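Long-range contacts in 2-aminomuconic 6-semialdehyde dehydrogenase (PDB 7BZV), which catalyses the dehydrogenation of 2-aminomuconic 6-semialdehyde, probably with NAD+ as oxidant, in the meta-cleavage pathway of 2-aminophenol breakdown: residues G145-I150 against I224-F229; A37-V42 against G215-Q220; A165-C170 against N473-L478; A173-P178 against V202-H207. All coordinates share one frame; numbering follows the deposited sequence.

In the fold
Contacts 1 and 4 lie in one sheet, their centres about 9 Å apart; strands 203-205, 173-177, 134-150 and 226-230 lie side by side in this order across it, as in the Rossmann-like domain of aldehyde dehydrogenases. Contact 2 sets helix 39-52 against helix 214-220 on one face of that sheet, its centre about 12 Å from that of contact 1 and about 11 Å from that of contact 4. Contact 3, centred about 22 Å from contact 2, joins helix 156-169 to the chain entering strand 476-485, where a second subunit packs. Contact 4 is nested within the loops closed by the others, whose segments alternate along the chain, so remote parts of the sequence build this probable cofactor domain.

Contact 1. Residues G145-I150 against I224-F229. With SO4 (sulfate ion), chain H.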
loop_
_atom_site.group_PDB
_atom_site.type_symbol
_atom_site.label_atom_id
_atom_site.label_comp_id
_atom_site.label_asym_id
_atom_site.label_seq_id
_atom_site.Cartn_x
_atom_site.Cartn_y
_atom_site.Cartn_z
ATOM N N GLY B 145 -7.409 6.419 -23.433
ATOM C CA GLY B 145 -7.862 7.066 -24.648
ATOM C C GLY B 145 -9.356 7.261 -24.559
ATOM O O GLY B 145 -9.847 8.046 -23.747
ATOM N N VAL B 146 -10.080 6.582 -25.431
ATOM C CA VAL B 146 -11.527 6.629 -25.511
ATOM C C VAL B 146 -11.982 5.250 -25.074
ATOM O O VAL B 146 -11.581 4.246 -25.678
ATOM C CB VAL B 146 -12.017 6.960 -26.930
ATOM C CG1 VAL B 146 -13.521 7.023 -26.976
ATOM C CG2 VAL B 146 -11.371 8.293 -27.447
ATOM N N VAL B 147 -12.749 5.195 -23.990
ATOM C CA VAL B 147 -13.264 3.955 -23.419
ATOM C C VAL B 147 -14.688 3.734 -23.909
ATOM O O VAL B 147 -15.549 4.614 -23.773
ATOM C CB VAL B 147 -13.206 4.019 -21.885
ATOM C CG1 VAL B 147 -13.933 2.830 -21.258
ATOM C CG2 VAL B 147 -11.766 4.093 -21.434
ATOM N N GLY B 148 -14.949 2.566 -24.493
ATOM C CA GLY B 148 -16.302 2.201 -24.876
ATOM C C GLY B 148 -17.039 1.536 -23.716
ATOM O O GLY B 148 -16.519 0.609 -23.096
ATOM N N VAL B 149 -18.232 2.047 -23.410
ATOM C CA VAL B 149 -19.031 1.597 -22.260
ATOM C C VAL B 149 -20.352 1.048 -22.787
ATOM O O VAL B 149 -21.181 1.792 -23.318
ATOM C CB VAL B 149 -19.286 2.723 -21.241
ATOM C CG1 VAL B 149 -20.141 2.200 -20.093
ATOM C CG2 VAL B 149 -17.982 3.326 -20.708
ATOM N N ILE B 150 -20.562 -0.241 -22.613
ATOM C CA ILE B 150 -21.790 -0.896 -23.021
ATOM C C ILE B 150 -22.465 -1.353 -21.739
ATOM O O ILE B 150 -21.910 -2.180 -21.003
ATOM C CB ILE B 150 -21.521 -2.062 -23.984
ATOM C CG1 ILE B 150 -20.831 -1.509 -25.244
ATOM C CG2 ILE B 150 -22.821 -2.767 -24.319
ATOM C CD1 ILE B 150 -20.211 -2.562 -26.111
ATOM N N ILE B 224 -10.990 2.599 -30.548
ATOM C CA ILE B 224 -11.386 2.457 -29.156
ATOM C C ILE B 224 -10.179 1.998 -28.339
ATOM O O ILE B 224 -9.347 1.211 -28.804
ATOM C CB ILE B 224 -12.558 1.473 -29.056
ATOM C CG1 ILE B 224 -13.540 1.901 -27.953
ATOM C CG2 ILE B 224 -12.030 0.082 -28.827
ATOM C CD1 ILE B 224 -14.288 3.189 -28.251
ATOM N N SER B 225 -10.062 2.492 -27.118
ATOM C CA SER B 225 -8.862 2.235 -26.321
ATOM C C SER B 225 -9.075 1.135 -25.295
ATOM O O SER B 225 -8.101 0.547 -24.797
ATOM C CB SER B 225 -8.403 3.523 -25.627
ATOM O OG SER B 225 -8.270 4.601 -26.551
ATOM N N ALA B 226 -10.326 0.847 -24.981
ATOM C CA ALA B 226 -10.672 -0.192 -24.028
ATOM C C ALA B 226 -12.169 -0.367 -24.136
ATOM O O ALA B 226 -12.880 0.523 -24.621
ATOM C CB ALA B 226 -10.250 0.171 -22.599
ATOM N N ILE B 227 -12.641 -1.541 -23.729
ATOM C CA ILE B 227 -14.066 -1.852 -23.781
ATOM C C ILE B 227 -14.451 -2.416 -22.434
ATOM O O ILE B 227 -13.839 -3.383 -21.966
ATOM C CB ILE B 227 -14.454 -2.854 -24.882
ATOM C CG1 ILE B 227 -13.976 -2.406 -26.258
ATOM C CG2 ILE B 227 -15.973 -3.028 -24.909
ATOM C CD1 ILE B 227 -13.765 -3.573 -27.223
ATOM N N THR B 228 -15.444 -1.806 -21.809
ATOM C CA THR B 228 -15.991 -2.282 -20.556
ATOM C C THR B 228 -17.418 -2.727 -20.830
ATOM O O THR B 228 -18.166 -2.034 -21.530
ATOM C CB THR B 228 -15.943 -1.196 -19.469
ATOM O OG1 THR B 228 -16.064 -1.821 -18.174
ATOM C CG2 THR B 228 -17.043 -0.162 -19.700
ATOM N N PHE B 229 -17.802 -3.874 -20.278
ATOM C CA PHE B 229 -19.103 -4.452 -20.602
ATOM C C PHE B 229 -19.622 -5.242 -19.409
ATOM O O PHE B 229 -18.872 -6.003 -18.786
ATOM C CB PHE B 229 -19.024 -5.362 -21.838
ATOM C CG PHE B 229 -20.259 -6.207 -22.056
ATOM C CD1 PHE B 229 -21.383 -5.671 -22.658
ATOM C CD2 PHE B 229 -20.296 -7.536 -21.645
ATOM C CE1 PHE B 229 -22.513 -6.441 -22.849
ATOM C CE2 PHE B 229 -21.424 -8.314 -21.845
ATOM C CZ PHE B 229 -22.534 -7.769 -22.441
HETATM S S SO4 H . -5.335 2.957 -29.002
HETATM O O1 SO4 H . -5.693 4.303 -28.567
HETATM O O2 SO4 H . -5.818 1.976 -28.043
HETATM O O3 SO4 H . -3.885 2.835 -29.103
HETATM O O4 SO4 H . -5.941 2.710 -30.307
#
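Ser225 meets Val146 through both backbone and side chain. Ser225 N donates to Val146 O at 2.7 Å, and Val146 N donates in return to Ser225 OG at 2.9 Å. The hydroxyl reaches that N-H because it stands beside its own backbone N, anti to the carbonyl carbon (chi1 -52°). There Ser225 OG lies 3.1 Å from Gly145 CA; any side chain at Gly145 would run into it, and the backbone torsions of Gly145 would also push a CB against the preceding carbonyl O. Ser225 OG further donates to O1 of a sulfate ion, likely a crystallisation additive, at 3.3 Å. An alanine in place of Ser225 would probably leave Val146 N without its acceptor and the sulfate without this donor.

Beyond this start the segments become adjacent parallel strands of the Rossmann-like sheet found in aldehyde dehydrogenases. Gly148 takes part with both its N, bonded to Ala226 O, and its O, which Thr228 N meets at 2.9 Å in an almost straight bond (177°). Glycine suits this place, since a CB here would come tight against Ile224 CG1. On the face carrying Val149 and Thr228, the two side chains run side by side, CG2 to CG2 at 3.8 Å. Thr228 turns OG1 anti to its backbone N, where Tyr475 OH and Lys163 NZ bond it, leaving the methyl for Val149. On the other face Ile150 CG2 comes to the edge of the Phe229 ring, 3.6 Å from Phe229 CD1, while Ile239 of helix 233-244 touches both Phe229 and Ile227.

Contact 2. Residues A37-V42 against G215-Q220; sequences ADRDLV and GEFISQ
Phe217 lies against the first turn of helix 39-52, with Arg39 draped over one face of its ring. Arg39 CB stands above the middle of that face, 4.0 Å from the Phe217 ring centroid and 10° off the normal, a CH-pi contact. The backbone is close as well, Arg39 N coming within 3.2 Å of Phe217 CE2. Toward the buried side, Val42 fills the angle between the helices with both methyls, which is why a beta-branched residue suits the place: CG1, anti to the backbone N (chi1 168°), touches Phe217 CB and is 3.9 Å from Ile218 CG1, while CG2 meets the edge of the Phe217 ring.

The outer side is looser and polar. Arg39 bends at its third torsion so that Phe217 CE1 lies over one face of the guanidinium; the two planes are 48° apart, so this is no parallel stack. Arg39 NH2 makes a weak hydrogen bond to Gln220 OE1 at 3.0 Å, with OE1 at the guanidinium edge and the two planes nearly coplanar, and a salt bridge to Glu216 OE2 at 3.6 Å. The other carboxylate oxygen of Glu216 accepts from Asn212 N. Asp38, exposed, takes Leu41 N on OD1 at 2.8 Å.

Asp38 is the N-cap of helix 39-52, and this is its capping bond; the capped helix start packs on helix 214-220, both helices meeting Val206 on one face of a Rossmann-like sheet.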
loop_
_atom_site.group_PDB
_atom_site.type_symbol
_atom_site.label_atom_id
_atom_site.label_comp_id
_atom_site.label_asym_id
_atom_site.label_seq_id
_atom_site.Cartn_x
_atom_site.Cartn_y
_atom_site.Cartn_z
ATOM N N ALA B 37 -28.036 5.396 -33.376
ATOM C CA ALA B 37 -26.793 5.895 -33.944
ATOM C C ALA B 37 -26.247 4.891 -34.947
ATOM O O ALA B 37 -26.169 3.692 -34.648
ATOM C CB ALA B 37 -25.761 6.140 -32.842
ATOM N N ASP B 38 -25.852 5.383 -36.125
ATOM C CA ASP B 38 -25.281 4.525 -37.157
ATOM C C ASP B 38 -23.777 4.374 -36.946
ATOM O O ASP B 38 -23.181 4.993 -36.061
ATOM C CB ASP B 38 -25.560 5.083 -38.557
ATOM C CG ASP B 38 -25.250 6.558 -38.667
ATOM O OD1 ASP B 38 -24.152 6.969 -38.230
ATOM O OD2 ASP B 38 -26.103 7.308 -39.201
ATOM N N ARG B 39 -23.156 3.528 -37.772
ATOM C CA ARG B 39 -21.709 3.352 -37.690
ATOM C C ARG B 39 -20.984 4.686 -37.775
ATOM O O ARG B 39 -19.955 4.882 -37.110
ATOM C CB ARG B 39 -21.229 2.418 -38.806
ATOM C CG ARG B 39 -19.834 1.851 -38.586
ATOM C CD ARG B 39 -19.526 0.705 -39.538
ATOM N NE ARG B 39 -19.303 -0.539 -38.814
ATOM C CZ ARG B 39 -20.063 -1.619 -38.940
ATOM N NH1 ARG B 39 -21.090 -1.612 -39.789
ATOM N NH2 ARG B 39 -19.793 -2.712 -38.224
ATOM N N ASP B 40 -21.518 5.616 -38.571
ATOM C CA ASP B 40 -20.855 6.893 -38.812
ATOM C C ASP B 40 -20.786 7.728 -37.543
ATOM O O ASP B 40 -19.758 8.352 -37.249
ATOM C CB ASP B 40 -21.600 7.689 -39.890
ATOM C CG ASP B 40 -21.233 7.275 -41.291
ATOM O OD1 ASP B 40 -20.291 6.473 -41.457
ATOM O OD2 ASP B 40 -21.896 7.763 -42.233
ATOM N N LEU B 41 -21.897 7.792 -36.810
ATOM C CA LEU B 41 -21.946 8.637 -35.625
ATOM C C LEU B 41 -21.048 8.076 -34.531
ATOM O O LEU B 41 -20.371 8.829 -33.823
ATOM C CB LEU B 41 -23.388 8.771 -35.144
ATOM C CG LEU B 41 -23.589 9.876 -34.097
ATOM C CD1 LEU B 41 -22.999 11.200 -34.530
ATOM C CD2 LEU B 41 -25.071 10.053 -33.750
ATOM N N VAL B 42 -21.018 6.753 -34.391
ATOM C CA VAL B 42 -20.105 6.138 -33.437
ATOM C C VAL B 42 -18.667 6.491 -33.795
ATOM O O VAL B 42 -17.857 6.848 -32.932
ATOM C CB VAL B 42 -20.320 4.618 -33.390
ATOM C CG1 VAL B 42 -19.185 3.951 -32.615
ATOM C CG2 VAL B 42 -21.676 4.307 -32.762
ATOM N N GLY B 215 -23.607 -0.919 -30.215
ATOM C CA GLY B 215 -22.732 -1.727 -29.376
ATOM C C GLY B 215 -21.649 -2.450 -30.162
ATOM O O GLY B 215 -20.472 -2.446 -29.782
ATOM N N GLU B 216 -22.043 -3.131 -31.242
ATOM C CA GLU B 216 -21.067 -3.788 -32.106
ATOM C C GLU B 216 -20.101 -2.773 -32.700
ATOM O O GLU B 216 -18.888 -3.027 -32.785
ATOM C CB GLU B 216 -21.804 -4.555 -33.209
ATOM C CG GLU B 216 -20.937 -5.191 -34.285
ATOM C CD GLU B 216 -21.773 -5.771 -35.435
ATOM O OE1 GLU B 216 -22.539 -6.729 -35.190
ATOM O OE2 GLU B 216 -21.677 -5.259 -36.575
ATOM N N PHE B 217 -20.620 -1.610 -33.114
ATOM C CA PHE B 217 -19.760 -0.577 -33.685
ATOM C C PHE B 217 -18.681 -0.171 -32.698
ATOM O O PHE B 217 -17.497 -0.108 -33.050
ATOM C CB PHE B 217 -20.569 0.648 -34.091
ATOM C CG PHE B 217 -21.671 0.350 -35.046
ATOM C CD1 PHE B 217 -21.660 -0.817 -35.795
ATOM C CD2 PHE B 217 -22.732 1.222 -35.187
ATOM C CE1 PHE B 217 -22.696 -1.116 -36.668
ATOM C CE2 PHE B 217 -23.765 0.936 -36.076
ATOM C CZ PHE B 217 -23.751 -0.238 -36.807
ATOM N N ILE B 218 -19.070 0.096 -31.446
ATOM C CA ILE B 218 -18.076 0.505 -30.464
ATOM C C ILE B 218 -17.031 -0.586 -30.309
ATOM O O ILE B 218 -15.826 -0.323 -30.361
ATOM C CB ILE B 218 -18.737 0.831 -29.115
ATOM C CG1 ILE B 218 -19.580 2.102 -29.180
ATOM C CG2 ILE B 218 -17.669 0.964 -28.060
ATOM C CD1 ILE B 218 -20.452 2.289 -27.925
ATOM N N SER B 219 -17.484 -1.836 -30.128
ATOM C CA SER B 219 -16.564 -2.928 -29.814
ATOM C C SER B 219 -15.584 -3.216 -30.951
ATOM O O SER B 219 -14.474 -3.703 -30.685
ATOM C CB SER B 219 -17.346 -4.206 -29.473
ATOM O OG SER B 219 -18.050 -4.703 -30.592
ATOM N N GLN B 220 -15.960 -2.916 -32.197
ATOM C CA GLN B 220 -15.140 -3.183 -33.379
ATOM C C GLN B 220 -14.254 -2.012 -33.799
ATOM O O GLN B 220 -13.378 -2.184 -34.660
ATOM C CB GLN B 220 -16.051 -3.546 -34.559
ATOM C CG GLN B 220 -16.650 -4.945 -34.495
ATOM C CD GLN B 220 -17.665 -5.200 -35.606
ATOM O OE1 GLN B 220 -17.973 -4.305 -36.399
ATOM N NE2 GLN B 220 -18.183 -6.428 -35.668
#

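Contact 3. Residues A165-C170 against N473-L478; sequences APALAC and NFYSEL
The ring of Tyr475 lies between the end of helix 156-169 and its own neighbour Phe474. Ala167 N stands over one face, displaced toward the rim, while Phe474 CD2 sits 3.5 Å above the centre of the opposite face. Pro166 runs alongside the ring and points the same way, its CG 3.6 Å from Tyr475 CE2; Ala167 CB reaches Tyr475 CD1 at 4.0 Å. The ring takes this place because CG stands beside the backbone N, anti to the carbonyl carbon (chi1 -66°). Proline and alanine suit the helix side: proline offers the CB and CG of its ring at the kink, where it has no N-H to give, and alanine lets the ring approach the backbone.

At the far end of the ring OH bonds Glu466 OE1, besides Thr228. A leucine in place of Tyr475 would probably leave those two groups without their shared partner and open a gap between Phe474 and the helix at Ala167. Toward strand 476-478, Cys170 SG lies 3.9 Å from Tyr475 CB. The same SG is 3.1 Å from Ser476 OG, which bonds Leu472 O. A water donates to Cys170 O at 2.6 Å and, weakly, to Ser476 OG.

Glu477 forms a salt bridge with Arg465 of the second subunit. The apolar surface of the tyrosine ring thus packs on the helix, while its OH has Thr228 and Glu466, and Asn172 ND2 bonds both Ala167 O and Tyr475 O, so these buried polar atoms are satisfied.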
loop_
_atom_site.group_PDB
_atom_site.type_symbol
_atom_site.label_atom_id
_atom_site.label_comp_id
_atom_site.label_asym_id
_atom_site.label_seq_id
_atom_site.Cartn_x
_atom_site.Cartn_y
_atom_site.Cartn_z
ATOM N N ALA B 165 -17.495 6.697 -14.022
ATOM C CA ALA B 165 -16.807 7.495 -13.011
ATOM C C ALA B 165 -15.314 7.206 -12.984
ATOM O O ALA B 165 -14.518 8.160 -13.057
ATOM C CB ALA B 165 -17.433 7.253 -11.639
ATOM N N PRO B 166 -14.854 5.956 -12.880
ATOM C CA PRO B 166 -13.404 5.732 -12.943
ATOM C C PRO B 166 -12.814 6.064 -14.312
ATOM O O PRO B 166 -11.651 6.487 -14.378
ATOM C CB PRO B 166 -13.247 4.243 -12.585
ATOM C CG PRO B 166 -14.579 3.616 -13.013
ATOM C CD PRO B 166 -15.624 4.700 -12.808
ATOM N N ALA B 167 -13.547 5.834 -15.400
ATOM C CA ALA B 167 -12.988 6.146 -16.722
ATOM C C ALA B 167 -12.656 7.633 -16.830
ATOM O O ALA B 167 -11.558 8.007 -17.268
ATOM C CB ALA B 167 -13.959 5.720 -17.818
ATOM N N LEU B 168 -13.575 8.491 -16.371
ATOM C CA LEU B 168 -13.324 9.934 -16.368
ATOM C C LEU B 168 -12.281 10.312 -15.316
ATOM O O LEU B 168 -11.492 11.237 -15.514
ATOM C CB LEU B 168 -14.618 10.706 -16.097
ATOM C CG LEU B 168 -15.762 10.624 -17.112
ATOM C CD1 LEU B 168 -16.946 11.498 -16.772
ATOM C CD2 LEU B 168 -15.208 11.002 -18.497
ATOM N N ALA B 169 -12.275 9.628 -14.169
ATOM C CA ALA B 169 -11.238 9.894 -13.166
ATOM C C ALA B 169 -9.840 9.767 -13.757
ATOM O O ALA B 169 -8.921 10.510 -13.379
ATOM C CB ALA B 169 -11.389 8.910 -12.001
ATOM N N CYS B 170 -9.651 8.769 -14.616
ATOM C CA CYS B 170 -8.375 8.457 -15.259
ATOM C C CYS B 170 -8.115 9.330 -16.483
ATOM O O CYS B 170 -7.078 9.175 -17.151
ATOM C CB CYS B 170 -8.366 6.987 -15.639
ATOM S SG CYS B 170 -8.209 5.919 -14.206
ATOM N N ASN B 473 -6.472 1.382 -12.159
ATOM C CA ASN B 473 -5.424 0.778 -12.961
ATOM C C ASN B 473 -5.988 0.183 -14.230
ATOM O O ASN B 473 -5.280 0.099 -15.239
ATOM C CB ASN B 473 -4.656 -0.259 -12.147
ATOM C CG ASN B 473 -3.741 0.401 -11.122
ATOM O OD1 ASN B 473 -3.497 1.611 -11.169
ATOM N ND2 ASN B 473 -3.210 -0.393 -10.209
ATOM N N PHE B 474 -7.255 -0.224 -14.237
ATOM C CA PHE B 474 -7.726 -0.748 -15.503
ATOM C C PHE B 474 -7.914 0.354 -16.542
ATOM O O PHE B 474 -7.603 0.144 -17.712
ATOM C CB PHE B 474 -9.039 -1.485 -15.400
ATOM C CG PHE B 474 -9.600 -1.856 -16.767
ATOM C CD1 PHE B 474 -9.050 -2.917 -17.500
ATOM C CD2 PHE B 474 -10.642 -1.134 -17.337
ATOM C CE1 PHE B 474 -9.562 -3.257 -18.757
ATOM C CE2 PHE B 474 -11.150 -1.461 -18.601
ATOM C CZ PHE B 474 -10.621 -2.523 -19.309
ATOM N N TYR B 475 -8.540 1.475 -16.159
ATOM C CA TYR B 475 -8.865 2.566 -17.082
ATOM C C TYR B 475 -7.691 3.518 -17.344
ATOM O O TYR B 475 -7.883 4.626 -17.879
ATOM C CB TYR B 475 -10.052 3.325 -16.506
ATOM C CG TYR B 475 -11.327 2.499 -16.465
ATOM C CD1 TYR B 475 -12.044 2.265 -17.618
ATOM C CD2 TYR B 475 -11.809 1.980 -15.290
ATOM C CE1 TYR B 475 -13.191 1.556 -17.620
ATOM C CE2 TYR B 475 -12.981 1.248 -15.277
ATOM C CZ TYR B 475 -13.644 1.042 -16.433
ATOM O OH TYR B 475 -14.789 0.321 -16.436
ATOM N N SER B 476 -6.500 3.147 -16.891
ATOM C CA SER B 476 -5.281 3.916 -17.030
ATOM C C SER B 476 -4.286 3.109 -17.862
ATOM O O SER B 476 -4.239 1.876 -17.783
ATOM C CB SER B 476 -4.638 4.196 -15.683
ATOM O OG SER B 476 -5.246 5.276 -14.994
ATOM N N GLU B 477 -3.461 3.816 -18.618
ATOM C CA GLU B 477 -2.217 3.265 -19.144
ATOM C C GLU B 477 -1.103 3.513 -18.129
ATOM O O GLU B 477 -0.846 4.666 -17.772
ATOM C CB GLU B 477 -1.857 3.918 -20.481
ATOM C CG GLU B 477 -0.873 3.111 -21.285
ATOM C CD GLU B 477 -1.523 1.885 -21.873
ATOM O OE1 GLU B 477 -1.158 0.769 -21.456
ATOM O OE2 GLU B 477 -2.412 2.031 -22.739
ATOM N N LEU B 478 -0.419 2.460 -17.684
ATOM C CA LEU B 478 0.676 2.638 -16.724
ATOM C C LEU B 478 2.005 2.675 -17.477
ATOM O O LEU B 478 2.293 1.775 -18.265
ATOM C CB LEU B 478 0.711 1.524 -15.684
ATOM C CG LEU B 478 -0.089 1.848 -14.414
ATOM C CD1 LEU B 478 -1.512 2.278 -14.699
ATOM C CD2 LEU B 478 -0.068 0.631 -13.490
HETATM O O HOH W 1 -4.841 8.546 -15.882
#

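Contact 4. Residues A173-P178 against V202-H207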
loop_
_atom_site.group_PDB
_atom_site.type_symbol
_atom_site.label_atom_id
_atom_site.label_comp_id
_atom_site.label_asym_id
_atom_site.label_seq_id
_atom_site.Cartn_x
_atom_site.Cartn_y
_atom_site.Cartn_z
ATOM N N ALA B 173 -11.849 9.977 -22.345
ATOM C CA ALA B 173 -13.170 10.286 -22.878
ATOM C C ALA B 173 -13.956 8.988 -22.949
ATOM O O ALA B 173 -13.366 7.907 -22.988
ATOM C CB ALA B 173 -13.096 10.906 -24.278
ATOM N N VAL B 174 -15.287 9.078 -22.983
ATOM C CA VAL B 174 -16.084 7.862 -23.055
ATOM C C VAL B 174 -17.075 7.933 -24.207
ATOM O O VAL B 174 -17.538 9.008 -24.599
ATOM C CB VAL B 174 -16.837 7.519 -21.729
ATOM C CG1 VAL B 174 -15.855 7.310 -20.632
ATOM C CG2 VAL B 174 -17.850 8.577 -21.355
ATOM N N VAL B 175 -17.347 6.764 -24.781
ATOM C CA VAL B 175 -18.467 6.548 -25.697
ATOM C C VAL B 175 -19.343 5.481 -25.074
ATOM O O VAL B 175 -18.906 4.336 -24.909
ATOM C CB VAL B 175 -18.009 6.128 -27.098
ATOM C CG1 VAL B 175 -19.215 5.933 -27.992
ATOM C CG2 VAL B 175 -17.105 7.193 -27.684
ATOM N N VAL B 176 -20.578 5.855 -24.754
ATOM C CA VAL B 176 -21.457 5.103 -23.863
ATOM C C VAL B 176 -22.675 4.686 -24.657
ATOM O O VAL B 176 -23.292 5.527 -25.324
ATOM C CB VAL B 176 -21.878 5.973 -22.662
ATOM C CG1 VAL B 176 -23.197 5.552 -22.134
ATOM C CG2 VAL B 176 -20.778 5.967 -21.616
ATOM N N LYS B 177 -23.021 3.405 -24.593
ATOM C CA LYS B 177 -24.264 2.933 -25.213
ATOM C C LYS B 177 -25.138 2.267 -24.168
ATOM O O LYS B 177 -24.833 1.130 -23.751
ATOM C CB LYS B 177 -24.007 1.949 -26.349
ATOM C CG LYS B 177 -25.321 1.622 -27.143
ATOM C CD LYS B 177 -25.479 0.112 -27.406
ATOM C CE LYS B 177 -26.674 -0.538 -26.693
ATOM N NZ LYS B 177 -26.767 -1.997 -26.991
ATOM N N PRO B 178 -26.204 2.900 -23.703
ATOM C CA PRO B 178 -27.077 2.253 -22.715
ATOM C C PRO B 178 -27.943 1.208 -23.403
ATOM O O PRO B 178 -28.102 1.205 -24.626
ATOM C CB PRO B 178 -27.934 3.402 -22.183
ATOM C CG PRO B 178 -28.072 4.338 -23.462
ATOM C CD PRO B 178 -26.718 4.225 -24.133
ATOM N N VAL B 202 -15.783 14.737 -24.310
ATOM C CA VAL B 202 -15.385 13.928 -23.155
ATOM C C VAL B 202 -16.424 12.852 -22.873
ATOM O O VAL B 202 -16.081 11.688 -22.640
ATOM C CB VAL B 202 -15.154 14.802 -21.912
ATOM C CG1 VAL B 202 -14.888 13.899 -20.665
ATOM C CG2 VAL B 202 -14.020 15.745 -22.177
ATOM N N PHE B 203 -17.704 13.222 -22.861
ATOM C CA PHE B 203 -18.789 12.272 -22.617
ATOM C C PHE B 203 -19.692 12.213 -23.842
ATOM O O PHE B 203 -20.390 13.186 -24.148
ATOM C CB PHE B 203 -19.608 12.657 -21.376
ATOM C CG PHE B 203 -20.698 11.667 -21.038
ATOM C CD1 PHE B 203 -21.952 11.751 -21.635
ATOM C CD2 PHE B 203 -20.472 10.648 -20.115
ATOM C CE1 PHE B 203 -22.933 10.857 -21.321
ATOM C CE2 PHE B 203 -21.457 9.746 -19.800
ATOM C CZ PHE B 203 -22.681 9.831 -20.399
ATOM N N ASN B 204 -19.719 11.065 -24.511
ATOM C CA ASN B 204 -20.523 10.871 -25.710
ATOM C C ASN B 204 -21.498 9.723 -25.512
ATOM O O ASN B 204 -21.153 8.690 -24.925
ATOM C CB ASN B 204 -19.639 10.570 -26.906
ATOM C CG ASN B 204 -18.655 11.666 -27.190
ATOM O OD1 ASN B 204 -19.014 12.734 -27.686
ATOM N ND2 ASN B 204 -17.395 11.419 -26.848
ATOM N N LEU B 205 -22.720 9.915 -25.995
ATOM C CA LEU B 205 -23.812 8.971 -25.801
ATOM C C LEU B 205 -24.344 8.577 -27.170
ATOM O O LEU B 205 -24.795 9.442 -27.933
ATOM C CB LEU B 205 -24.935 9.581 -24.956
ATOM C CG LEU B 205 -26.273 8.823 -24.821
ATOM C CD1 LEU B 205 -26.103 7.585 -24.032
ATOM C CD2 LEU B 205 -27.278 9.735 -24.181
ATOM N N VAL B 206 -24.277 7.283 -27.478
ATOM C CA VAL B 206 -24.867 6.723 -28.690
ATOM C C VAL B 206 -25.891 5.673 -28.296
ATOM O O VAL B 206 -25.592 4.781 -27.496
ATOM C CB VAL B 206 -23.805 6.101 -29.610
ATOM C CG1 VAL B 206 -22.992 7.217 -30.273
ATOM C CG2 VAL B 206 -22.906 5.151 -28.854
ATOM N N HIS B 207 -27.070 5.735 -28.905
ATOM C CA HIS B 207 -28.127 4.779 -28.618
ATOM C C HIS B 207 -28.200 3.659 -29.661
ATOM O O HIS B 207 -27.791 3.808 -30.821
ATOM C CB HIS B 207 -29.476 5.482 -28.552
ATOM C CG HIS B 207 -29.678 6.286 -27.311
ATOM N ND1 HIS B 207 -29.769 5.710 -26.061
ATOM C CD2 HIS B 207 -29.808 7.621 -27.121
ATOM C CE1 HIS B 207 -29.956 6.656 -25.156
ATOM N NE2 HIS B 207 -29.982 7.824 -25.773
HETATM O O HOH W 2 -29.761 2.858 -26.432
#
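The beta-alpha-beta crossover of strand 173-177, helix 184-196 and strand 203-205 brings Val174 beside Phe203 and Val176 beside Leu205, as parallel neighbours. Val174 N donates to Val202 O at 2.7 Å, and Val206 N to Val176 O at 2.9 Å. Val174 O is gripped twice, by Asn204 N and, weakly, by Asn204 ND2 at 3.3 Å. The amide earns its place at this buried position through further partners: Asp10 N on OD1 and Gly201 O on ND2.

Side chains alternate between the faces of the sheet. With Val174 and Val176 go Phe203 and Leu205, on the side covered by helices 156-169 and 184-196; Val174 CG2 meets Phe203 CD2 at 3.6 Å, the ring carried there by a CG anti to its backbone N (chi1 -177°). In this Rossmann-like sheet, strand 173-177 bonds strand 134-150 on its other edge, so its backbone is hydrogen-bonded along both edges, and its valines meet helices on the faces. On the other face Val175 CG1 touches Val206 CG2 at 3.9 Å, near Val42 and Ile218.

Just past the end of strand 173-177, Pro178 CD presses on Leu205 CD1 at 3.4 Å, a close-packed pair. Pro178 CG lies 3.4 Å from His207 ND1, the two side chains crossing at about a right angle. A water in the plane of the imidazole bonds ND1 and donates to Pro178 O, while His207 NE2 bonds Thr187 OG1 of helix 184-196.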